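Local atomic coordinates of malate dehydrogenase (PDB entry 2D4A), a protein that catalyses the reversible oxidation of (S)-malate to oxaloacetate with either NAD or NADP as coenzyme, and works as a homotetramer. Residues E86-A97 against L298-L306; S146-S154 against V202-I213. One frame throughout, in Å; residues are numbered along the deposited sequence.

Interaction 1: E86-A97 against L298-L306; sequences EQLLEANANTMA and LVETLPPQL
E86 meets T301 at the start of the contact: bent at its second torsion, the glutamate brings its carboxylate beside the threonine methyl CG2, the two side chains crossing at about a right angle. The hydroxyl of T301 is used elsewhere, bonded to the backbone O of K297 one turn earlier. L89 points toward the other segment. With CG anti to the backbone N (chi1 -176°), it faces L302, though how closely the two approach is doubtful, and its CD2 lies 3.6 Å from the carbonyl O of L298. E90, its chain extended beyond CG, passes OE1 by the ring carbon CG of P303 at 4.2 Å. One turn on, the small A93 lets two leucines close in: its CB lies 3.9 Å from CD2 of L302 and 3.6 Å from CD1 of L306. L306 is a knob in the hole formed by E90, A93, N94 and A97; the N94 amide crosses it at about a right angle, with OD1 nearest both methyls (3.5 Å from CD1 of L306), and A97 CB is 4.0 Å from its CD2. An alanine at this position would lose both methyls, and the hole between A93 and A97 would probably be left unfilled. Apolar packing carries the contact. It lays the turn between helices 282-300 and 304-307 along helix 86-106 of the Rossmann-type coenzyme domain, beside helix 119-130, where A121 touches L89 and V125 touches L302.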
loop_
_atom_site.group_PDB
_atom_site.type_symbol
_atom_site.label_atom_id
_atom_site.label_comp_id
_atom_site.label_asym_id
_atom_site.label_seq_id
_atom_site.Cartn_x
_atom_site.Cartn_y
_atom_site.Cartn_z
ATOM N N GLU B 86 -35.107 19.385 -8.612
ATOM C CA GLU B 86 -35.127 19.604 -10.054
ATOM C C GLU B 86 -34.117 20.702 -10.424
ATOM O O GLU B 86 -33.617 20.736 -11.549
ATOM C CB GLU B 86 -36.513 20.058 -10.527
ATOM C CG GLU B 86 -37.687 19.276 -9.948
ATOM C CD GLU B 86 -37.549 17.789 -10.159
ATOM O OE1 GLU B 86 -36.668 17.169 -9.504
ATOM O OE2 GLU B 86 -38.320 17.239 -10.986
ATOM N N GLN B 87 -33.824 21.602 -9.483
ATOM C CA GLN B 87 -32.897 22.714 -9.734
ATOM C C GLN B 87 -31.438 22.258 -9.786
ATOM O O GLN B 87 -30.496 23.069 -9.763
ATOM C CB GLN B 87 -33.082 23.790 -8.662
ATOM C CG GLN B 87 -32.563 25.184 -9.007
ATOM C CD GLN B 87 -33.123 26.238 -8.042
ATOM O OE1 GLN B 87 -32.884 26.174 -6.827
ATOM N NE2 GLN B 87 -33.876 27.202 -8.578
ATOM N N LEU B 88 -31.266 20.944 -9.848
ATOM C CA LEU B 88 -29.950 20.315 -9.925
ATOM C C LEU B 88 -29.950 19.520 -11.243
ATOM O O LEU B 88 -29.160 19.783 -12.152
ATOM C CB LEU B 88 -29.773 19.367 -8.737
ATOM C CG LEU B 88 -28.425 18.677 -8.593
ATOM C CD1 LEU B 88 -27.487 19.592 -7.818
ATOM C CD2 LEU B 88 -28.595 17.358 -7.859
ATOM N N LEU B 89 -30.880 18.571 -11.319
ATOM C CA LEU B 89 -31.103 17.707 -12.469
ATOM C C LEU B 89 -30.843 18.326 -13.847
ATOM O O LEU B 89 -29.993 17.860 -14.606
ATOM C CB LEU B 89 -32.544 17.200 -12.409
ATOM C CG LEU B 89 -33.072 16.191 -13.433
ATOM C CD1 LEU B 89 -32.313 14.882 -13.313
ATOM C CD2 LEU B 89 -34.570 15.962 -13.180
ATOM N N GLU B 90 -31.481 19.469 -14.130
ATOM C CA GLU B 90 -31.478 20.118 -15.433
ATOM C C GLU B 90 -30.104 20.746 -15.631
ATOM O O GLU B 90 -29.543 20.709 -16.723
ATOM C CB GLU B 90 -32.573 21.187 -15.478
ATOM C CG GLU B 90 -32.781 21.822 -16.840
ATOM C CD GLU B 90 -34.109 22.544 -16.937
ATOM O OE1 GLU B 90 -35.146 21.882 -16.711
ATOM O OE2 GLU B 90 -34.115 23.761 -17.236
ATOM N N ALA B 91 -29.569 21.311 -14.553
ATOM C CA ALA B 91 -28.254 21.931 -14.573
ATOM C C ALA B 91 -27.191 20.883 -14.942
ATOM O O ALA B 91 -26.485 21.038 -15.939
ATOM C CB ALA B 91 -27.946 22.545 -13.205
ATOM N N ASN B 92 -27.096 19.815 -14.147
ATOM C CA ASN B 92 -26.121 18.748 -14.376
ATOM C C ASN B 92 -26.342 17.997 -15.699
ATOM O O ASN B 92 -25.380 17.498 -16.314
ATOM C CB ASN B 92 -26.106 17.779 -13.182
ATOM C CG ASN B 92 -25.482 18.406 -11.928
ATOM O OD1 ASN B 92 -24.570 19.230 -12.024
ATOM N ND2 ASN B 92 -25.958 18.006 -10.760
ATOM N N ALA B 93 -27.601 17.931 -16.138
ATOM C CA ALA B 93 -27.945 17.287 -17.403
ATOM C C ALA B 93 -27.267 18.074 -18.520
ATOM O O ALA B 93 -26.714 17.494 -19.451
ATOM C CB ALA B 93 -29.453 17.283 -17.604
ATOM N N ASN B 94 -27.300 19.399 -18.421
ATOM C CA ASN B 94 -26.669 20.222 -19.438
ATOM C C ASN B 94 -25.177 20.002 -19.432
ATOM O O ASN B 94 -24.547 19.921 -20.482
ATOM C CB ASN B 94 -26.980 21.694 -19.203
ATOM C CG ASN B 94 -28.412 22.032 -19.546
ATOM O OD1 ASN B 94 -28.795 22.030 -20.720
ATOM N ND2 ASN B 94 -29.221 22.309 -18.524
ATOM N N THR B 95 -24.607 19.897 -18.243
ATOM C CA THR B 95 -23.180 19.669 -18.130
ATOM C C THR B 95 -22.800 18.356 -18.803
ATOM O O THR B 95 -21.882 18.314 -19.622
ATOM C CB THR B 95 -22.763 19.619 -16.669
ATOM O OG1 THR B 95 -23.004 20.898 -16.074
ATOM C CG2 THR B 95 -21.294 19.270 -16.552
ATOM N N MET B 96 -23.511 17.288 -18.453
ATOM C CA MET B 96 -23.244 15.979 -19.030
ATOM C C MET B 96 -23.260 16.044 -20.565
ATOM O O MET B 96 -22.313 15.617 -21.211
ATOM C CB MET B 96 -24.270 14.959 -18.509
ATOM C CG MET B 96 -24.249 14.742 -16.978
ATOM S SD MET B 96 -22.670 14.131 -16.321
ATOM C CE MET B 96 -21.825 15.666 -15.978
ATOM N N ALA B 97 -24.330 16.590 -21.136
ATOM C CA ALA B 97 -24.455 16.717 -22.585
ATOM C C ALA B 97 -23.228 17.399 -23.158
ATOM O O ALA B 97 -22.563 16.891 -24.062
ATOM C CB ALA B 97 -25.689 17.526 -22.940
ATOM N N LEU B 298 -37.541 10.923 -13.314
ATOM C CA LEU B 298 -36.399 11.823 -13.429
ATOM C C LEU B 298 -36.030 12.131 -14.881
ATOM O O LEU B 298 -35.768 13.287 -15.248
ATOM C CB LEU B 298 -35.209 11.207 -12.721
ATOM C CG LEU B 298 -35.010 11.581 -11.257
ATOM C CD1 LEU B 298 -36.345 11.634 -10.461
ATOM C CD2 LEU B 298 -34.048 10.537 -10.692
ATOM N N VAL B 299 -36.070 10.969 -15.677
ATOM C CA VAL B 299 -35.699 11.143 -17.077
ATOM C C VAL B 299 -36.730 11.988 -17.826
ATOM O O VAL B 299 -36.379 12.912 -18.564
ATOM C CB VAL B 299 -35.537 9.766 -17.757
ATOM C CG1 VAL B 299 -35.302 9.922 -19.249
ATOM C CG2 VAL B 299 -34.374 9.031 -17.120
ATOM N N GLU B 300 -38.002 11.667 -17.625
ATOM C CA GLU B 300 -39.093 12.395 -18.255
ATOM C C GLU B 300 -39.084 13.865 -17.856
ATOM O O GLU B 300 -39.404 14.737 -18.658
ATOM C CB GLU B 300 -40.426 11.774 -17.851
ATOM C CG GLU B 300 -40.708 10.446 -18.507
ATOM C CD GLU B 300 -41.888 9.730 -17.879
ATOM O OE1 GLU B 300 -42.892 10.406 -17.550
ATOM O OE2 GLU B 300 -41.814 8.487 -17.727
ATOM N N THR B 301 -38.713 14.141 -16.614
ATOM C CA THR B 301 -38.691 15.511 -16.126
ATOM C C THR B 301 -37.657 16.380 -16.829
ATOM O O THR B 301 -37.568 17.574 -16.558
ATOM C CB THR B 301 -38.422 15.548 -14.613
ATOM O OG1 THR B 301 -39.418 14.772 -13.936
ATOM C CG2 THR B 301 -38.471 16.967 -14.096
ATOM N N LEU B 302 -36.717 15.801 -17.711
ATOM C CA LEU B 302 -35.740 16.534 -18.503
ATOM C C LEU B 302 -36.288 17.002 -19.845
ATOM O O LEU B 302 -37.325 16.531 -20.335
ATOM C CB LEU B 302 -34.508 15.656 -18.756
ATOM C CG LEU B 302 -33.266 15.784 -17.861
ATOM C CD1 LEU B 302 -33.575 15.583 -16.399
ATOM C CD2 LEU B 302 -32.313 14.713 -18.257
ATOM N N PRO B 303 -35.584 17.917 -20.449
ATOM C CA PRO B 303 -36.032 18.452 -21.736
ATOM C C PRO B 303 -35.703 17.429 -22.838
ATOM O O PRO B 303 -34.640 16.810 -22.814
ATOM C CB PRO B 303 -35.218 19.744 -21.878
ATOM C CG PRO B 303 -34.745 20.049 -20.452
ATOM C CD PRO B 303 -34.427 18.673 -19.953
ATOM N N PRO B 304 -36.605 17.244 -23.819
ATOM C CA PRO B 304 -36.356 16.276 -24.898
ATOM C C PRO B 304 -34.969 16.426 -25.517
ATOM O O PRO B 304 -34.394 15.465 -26.021
ATOM C CB PRO B 304 -37.473 16.574 -25.893
ATOM C CG PRO B 304 -38.591 17.038 -25.002
ATOM C CD PRO B 304 -37.863 17.973 -24.054
ATOM N N GLN B 305 -34.446 17.646 -25.469
ATOM C CA GLN B 305 -33.128 17.955 -26.006
ATOM C C GLN B 305 -32.052 17.155 -25.286
ATOM O O GLN B 305 -31.156 16.596 -25.913
ATOM C CB GLN B 305 -32.826 19.438 -25.811
ATOM C CG GLN B 305 -33.944 20.365 -26.223
ATOM C CD GLN B 305 -33.900 21.677 -25.466
ATOM O OE1 GLN B 305 -32.874 22.361 -25.442
ATOM N NE2 GLN B 305 -35.017 22.037 -24.840
ATOM N N LEU B 306 -32.152 17.101 -23.962
ATOM C CA LEU B 306 -31.159 16.413 -23.149
ATOM C C LEU B 306 -31.376 14.917 -22.980
ATOM O O LEU B 306 -30.478 14.211 -22.530
ATOM C CB LEU B 306 -31.064 17.091 -21.780
ATOM C CG LEU B 306 -30.749 18.594 -21.834
ATOM C CD1 LEU B 306 -30.739 19.173 -20.431
ATOM C CD2 LEU B 306 -29.404 18.821 -22.512
#

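Interaction 2: S146-S154 against V202-I213; sequences SARMAYYIS and VVSETVNAGAKI
Y152, which buries more surface here than any other residue, lays its ring against E205: CB of the glutamate stands over the ring centre, 3.5 Å from the centroid and 6° off the normal, a CH-pi contact. Y151 CD1 covers the opposite face, towards the rim, while A209 CB and T206 OG1 come in at the ring edge. Y152 is a knob among V202, E205, T206 and A209. Helices 142-157 and 196-207 pack here within the alpha/beta C-terminal domain of the LDH/MDH superfamily, their short segments 8.8 Å apart at an angle of 137°. R148, a substrate-binding residue by similarity, is the second knob, one turn earlier. Its chain, extended from CG to NE, runs past A209 CB, 3.7 Å from CD, and carries the guanidinium to the start of helix 209-217, where G210 N lies over one face. A water in the guanidinium plane takes a bond from NH1 at 2.8 Å and gives one to the carbonyl O of T206. V202 O accepts from T206 OG1 at 2.7 Å and, from the opposite face of its plane, from the backbone N of T206; the methyl CE of M149 rests beside that hydroxyl.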
loop_
_atom_site.group_PDB
_atom_site.type_symbol
_atom_site.label_atom_id
_atom_site.label_comp_id
_atom_site.label_asym_id
_atom_site.label_seq_id
_atom_site.Cartn_x
_atom_site.Cartn_y
_atom_site.Cartn_z
ATOM N N SER B 146 -23.850 0.456 -0.548
ATOM C CA SER B 146 -23.468 -0.779 0.114
ATOM C C SER B 146 -22.504 -0.535 1.291
ATOM O O SER B 146 -22.629 -1.152 2.349
ATOM C CB SER B 146 -22.846 -1.717 -0.926
ATOM O OG SER B 146 -22.470 -2.956 -0.362
ATOM N N ALA B 147 -21.552 0.374 1.106
ATOM C CA ALA B 147 -20.578 0.689 2.149
ATOM C C ALA B 147 -21.232 1.438 3.310
ATOM O O ALA B 147 -20.894 1.205 4.477
ATOM C CB ALA B 147 -19.428 1.516 1.570
ATOM N N ARG B 148 -22.160 2.340 2.990
ATOM C CA ARG B 148 -22.871 3.107 4.018
ATOM C C ARG B 148 -23.788 2.173 4.819
ATOM O O ARG B 148 -23.891 2.269 6.044
ATOM C CB ARG B 148 -23.691 4.245 3.375
ATOM C CG ARG B 148 -22.873 5.473 2.975
ATOM C CD ARG B 148 -23.725 6.445 2.176
ATOM N NE ARG B 148 -23.070 7.725 1.892
ATOM C CZ ARG B 148 -23.508 8.600 0.985
ATOM N NH1 ARG B 148 -24.590 8.335 0.277
ATOM N NH2 ARG B 148 -22.877 9.746 0.780
ATOM N N MET B 149 -24.454 1.268 4.112
ATOM C CA MET B 149 -25.333 0.303 4.743
ATOM C C MET B 149 -24.474 -0.513 5.694
ATOM O O MET B 149 -24.814 -0.686 6.864
ATOM C CB MET B 149 -25.936 -0.608 3.682
ATOM C CG MET B 149 -26.739 -1.760 4.232
ATOM S SD MET B 149 -28.478 -1.582 3.833
ATOM C CE MET B 149 -28.964 -0.381 5.075
ATOM N N ALA B 150 -23.347 -0.998 5.177
ATOM C CA ALA B 150 -22.405 -1.802 5.948
ATOM C C ALA B 150 -21.883 -1.055 7.173
ATOM O O ALA B 150 -21.720 -1.635 8.250
ATOM C CB ALA B 150 -21.246 -2.215 5.061
ATOM N N TYR B 151 -21.626 0.237 6.994
ATOM C CA TYR B 151 -21.126 1.101 8.057
ATOM C C TYR B 151 -22.134 1.244 9.198
ATOM O O TYR B 151 -21.779 1.125 10.382
ATOM C CB TYR B 151 -20.776 2.472 7.470
ATOM C CG TYR B 151 -20.389 3.515 8.493
ATOM C CD1 TYR B 151 -21.362 4.314 9.105
ATOM C CD2 TYR B 151 -19.054 3.685 8.879
ATOM C CE1 TYR B 151 -21.014 5.251 10.070
ATOM C CE2 TYR B 151 -18.701 4.622 9.848
ATOM C CZ TYR B 151 -19.687 5.394 10.433
ATOM O OH TYR B 151 -19.357 6.301 11.404
ATOM N N TYR B 152 -23.393 1.490 8.849
ATOM C CA TYR B 152 -24.429 1.640 9.866
ATOM C C TYR B 152 -24.700 0.334 10.603
ATOM O O TYR B 152 -24.849 0.336 11.820
ATOM C CB TYR B 152 -25.708 2.224 9.244
ATOM C CG TYR B 152 -25.534 3.679 8.882
ATOM C CD1 TYR B 152 -25.182 4.608 9.855
ATOM C CD2 TYR B 152 -25.611 4.111 7.562
ATOM C CE1 TYR B 152 -24.895 5.926 9.527
ATOM C CE2 TYR B 152 -25.326 5.435 7.217
ATOM C CZ TYR B 152 -24.963 6.335 8.203
ATOM O OH TYR B 152 -24.619 7.632 7.877
ATOM N N ILE B 153 -24.744 -0.780 9.875
ATOM C CA ILE B 153 -24.969 -2.087 10.498
ATOM C C ILE B 153 -23.823 -2.350 11.461
ATOM O O ILE B 153 -24.001 -2.919 12.538
ATOM C CB ILE B 153 -24.971 -3.217 9.462
ATOM C CG1 ILE B 153 -26.241 -3.151 8.620
ATOM C CG2 ILE B 153 -24.831 -4.562 10.158
ATOM C CD1 ILE B 153 -26.270 -4.159 7.492
ATOM N N SER B 154 -22.639 -1.935 11.034
ATOM C CA SER B 154 -21.430 -2.096 11.814
ATOM C C SER B 154 -21.525 -1.363 13.146
ATOM O O SER B 154 -21.430 -1.979 14.211
ATOM C CB SER B 154 -20.241 -1.577 11.015
ATOM O OG SER B 154 -19.194 -1.164 11.871
ATOM N N VAL B 202 -31.425 1.430 9.846
ATOM C CA VAL B 202 -30.185 1.536 9.085
ATOM C C VAL B 202 -30.465 1.897 7.615
ATOM O O VAL B 202 -29.656 2.574 6.972
ATOM C CB VAL B 202 -29.347 0.222 9.174
ATOM C CG1 VAL B 202 -28.393 0.296 10.348
ATOM C CG2 VAL B 202 -30.255 -0.971 9.354
ATOM N N VAL B 203 -31.610 1.461 7.089
ATOM C CA VAL B 203 -31.978 1.778 5.705
ATOM C C VAL B 203 -32.271 3.278 5.607
ATOM O O VAL B 203 -32.063 3.889 4.558
ATOM C CB VAL B 203 -33.230 0.965 5.221
ATOM C CG1 VAL B 203 -33.653 1.424 3.833
ATOM C CG2 VAL B 203 -32.905 -0.527 5.178
ATOM N N SER B 204 -32.755 3.871 6.698
ATOM C CA SER B 204 -33.035 5.306 6.710
ATOM C C SER B 204 -31.715 6.066 6.733
ATOM O O SER B 204 -31.498 6.990 5.940
ATOM C CB SER B 204 -33.866 5.698 7.934
ATOM O OG SER B 204 -35.215 5.293 7.785
ATOM N N GLU B 205 -30.838 5.667 7.655
ATOM C CA GLU B 205 -29.519 6.283 7.795
ATOM C C GLU B 205 -28.781 6.264 6.463
ATOM O O GLU B 205 -28.079 7.212 6.121
ATOM C CB GLU B 205 -28.670 5.527 8.822
ATOM C CG GLU B 205 -29.165 5.590 10.254
ATOM C CD GLU B 205 -29.129 6.986 10.857
ATOM O OE1 GLU B 205 -29.371 7.103 12.081
ATOM O OE2 GLU B 205 -28.864 7.968 10.123
ATOM N N THR B 206 -28.945 5.167 5.728
ATOM C CA THR B 206 -28.290 4.974 4.440
ATOM C C THR B 206 -28.886 5.830 3.327
ATOM O O THR B 206 -28.166 6.552 2.631
ATOM C CB THR B 206 -28.350 3.496 4.016
ATOM O OG1 THR B 206 -27.746 2.689 5.032
ATOM C CG2 THR B 206 -27.614 3.289 2.708
ATOM N N VAL B 207 -30.198 5.742 3.157
ATOM C CA VAL B 207 -30.883 6.520 2.134
ATOM C C VAL B 207 -30.728 8.013 2.420
ATOM O O VAL B 207 -30.624 8.806 1.494
ATOM C CB VAL B 207 -32.405 6.179 2.085
ATOM C CG1 VAL B 207 -33.108 7.065 1.067
ATOM C CG2 VAL B 207 -32.611 4.711 1.729
ATOM N N ASN B 208 -30.710 8.390 3.699
ATOM C CA ASN B 208 -30.590 9.799 4.092
ATOM C C ASN B 208 -29.179 10.249 4.449
ATOM O O ASN B 208 -28.971 11.409 4.803
ATOM C CB ASN B 208 -31.490 10.091 5.290
ATOM C CG ASN B 208 -32.957 9.943 4.970
ATOM O OD1 ASN B 208 -33.731 9.484 5.808
ATOM N ND2 ASN B 208 -33.358 10.343 3.765
ATOM N N ALA B 209 -28.223 9.330 4.356
ATOM C CA ALA B 209 -26.828 9.595 4.682
ATOM C C ALA B 209 -26.266 10.826 3.983
ATOM O O ALA B 209 -25.638 11.672 4.615
ATOM C CB ALA B 209 -25.989 8.372 4.347
ATOM N N GLY B 210 -26.497 10.930 2.682
ATOM C CA GLY B 210 -25.984 12.065 1.945
ATOM C C GLY B 210 -26.500 13.397 2.439
ATOM O O GLY B 210 -25.743 14.357 2.536
ATOM N N ALA B 211 -27.785 13.471 2.755
ATOM C CA ALA B 211 -28.362 14.724 3.227
ATOM C C ALA B 211 -27.845 15.126 4.606
ATOM O O ALA B 211 -27.681 16.311 4.885
ATOM C CB ALA B 211 -29.886 14.623 3.248
ATOM N N LYS B 212 -27.598 14.143 5.465
ATOM C CA LYS B 212 -27.115 14.430 6.803
ATOM C C LYS B 212 -25.767 15.138 6.808
ATOM O O LYS B 212 -25.558 16.067 7.594
ATOM C CB LYS B 212 -27.015 13.152 7.643
ATOM C CG LYS B 212 -26.468 13.411 9.050
ATOM C CD LYS B 212 -27.447 13.011 10.148
ATOM C CE LYS B 212 -27.491 11.488 10.312
ATOM N NZ LYS B 212 -28.400 10.994 11.407
ATOM N N ILE B 213 -24.842 14.715 5.946
ATOM C CA ILE B 213 -23.536 15.367 5.943
ATOM C C ILE B 213 -23.554 16.710 5.235
ATOM O O ILE B 213 -22.773 17.602 5.581
ATOM C CB ILE B 213 -22.417 14.450 5.374
ATOM C CG1 ILE B 213 -22.612 14.165 3.899
ATOM C CG2 ILE B 213 -22.418 13.126 6.120
ATOM C CD1 ILE B 213 -21.686 13.044 3.415
HETATM O O HOH W 1 -26.374 6.142 0.147
#

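The two contacts lie 27 Å apart between centres, with nearest atoms about 11 Å apart, and share no helix. Along the chain interaction 2 is nested inside the loop closed by interaction 1. Interaction 1 is the one that joins domains, setting the C-terminal end of the chain against helix 86-106 of the coenzyme domain; interaction 2 stays within the C-terminal domain. Helix 86-106 carries N92, probably an NADP-binding residue, which takes no part in the contact with 298-306. Interaction 2 comes nearer the active site, through R148, close to the probable proton acceptor H172. It also borders a second subunit, whose H45 stacks edge-to-face on Y151, whereas no other chain of the tetramer touches interaction 1.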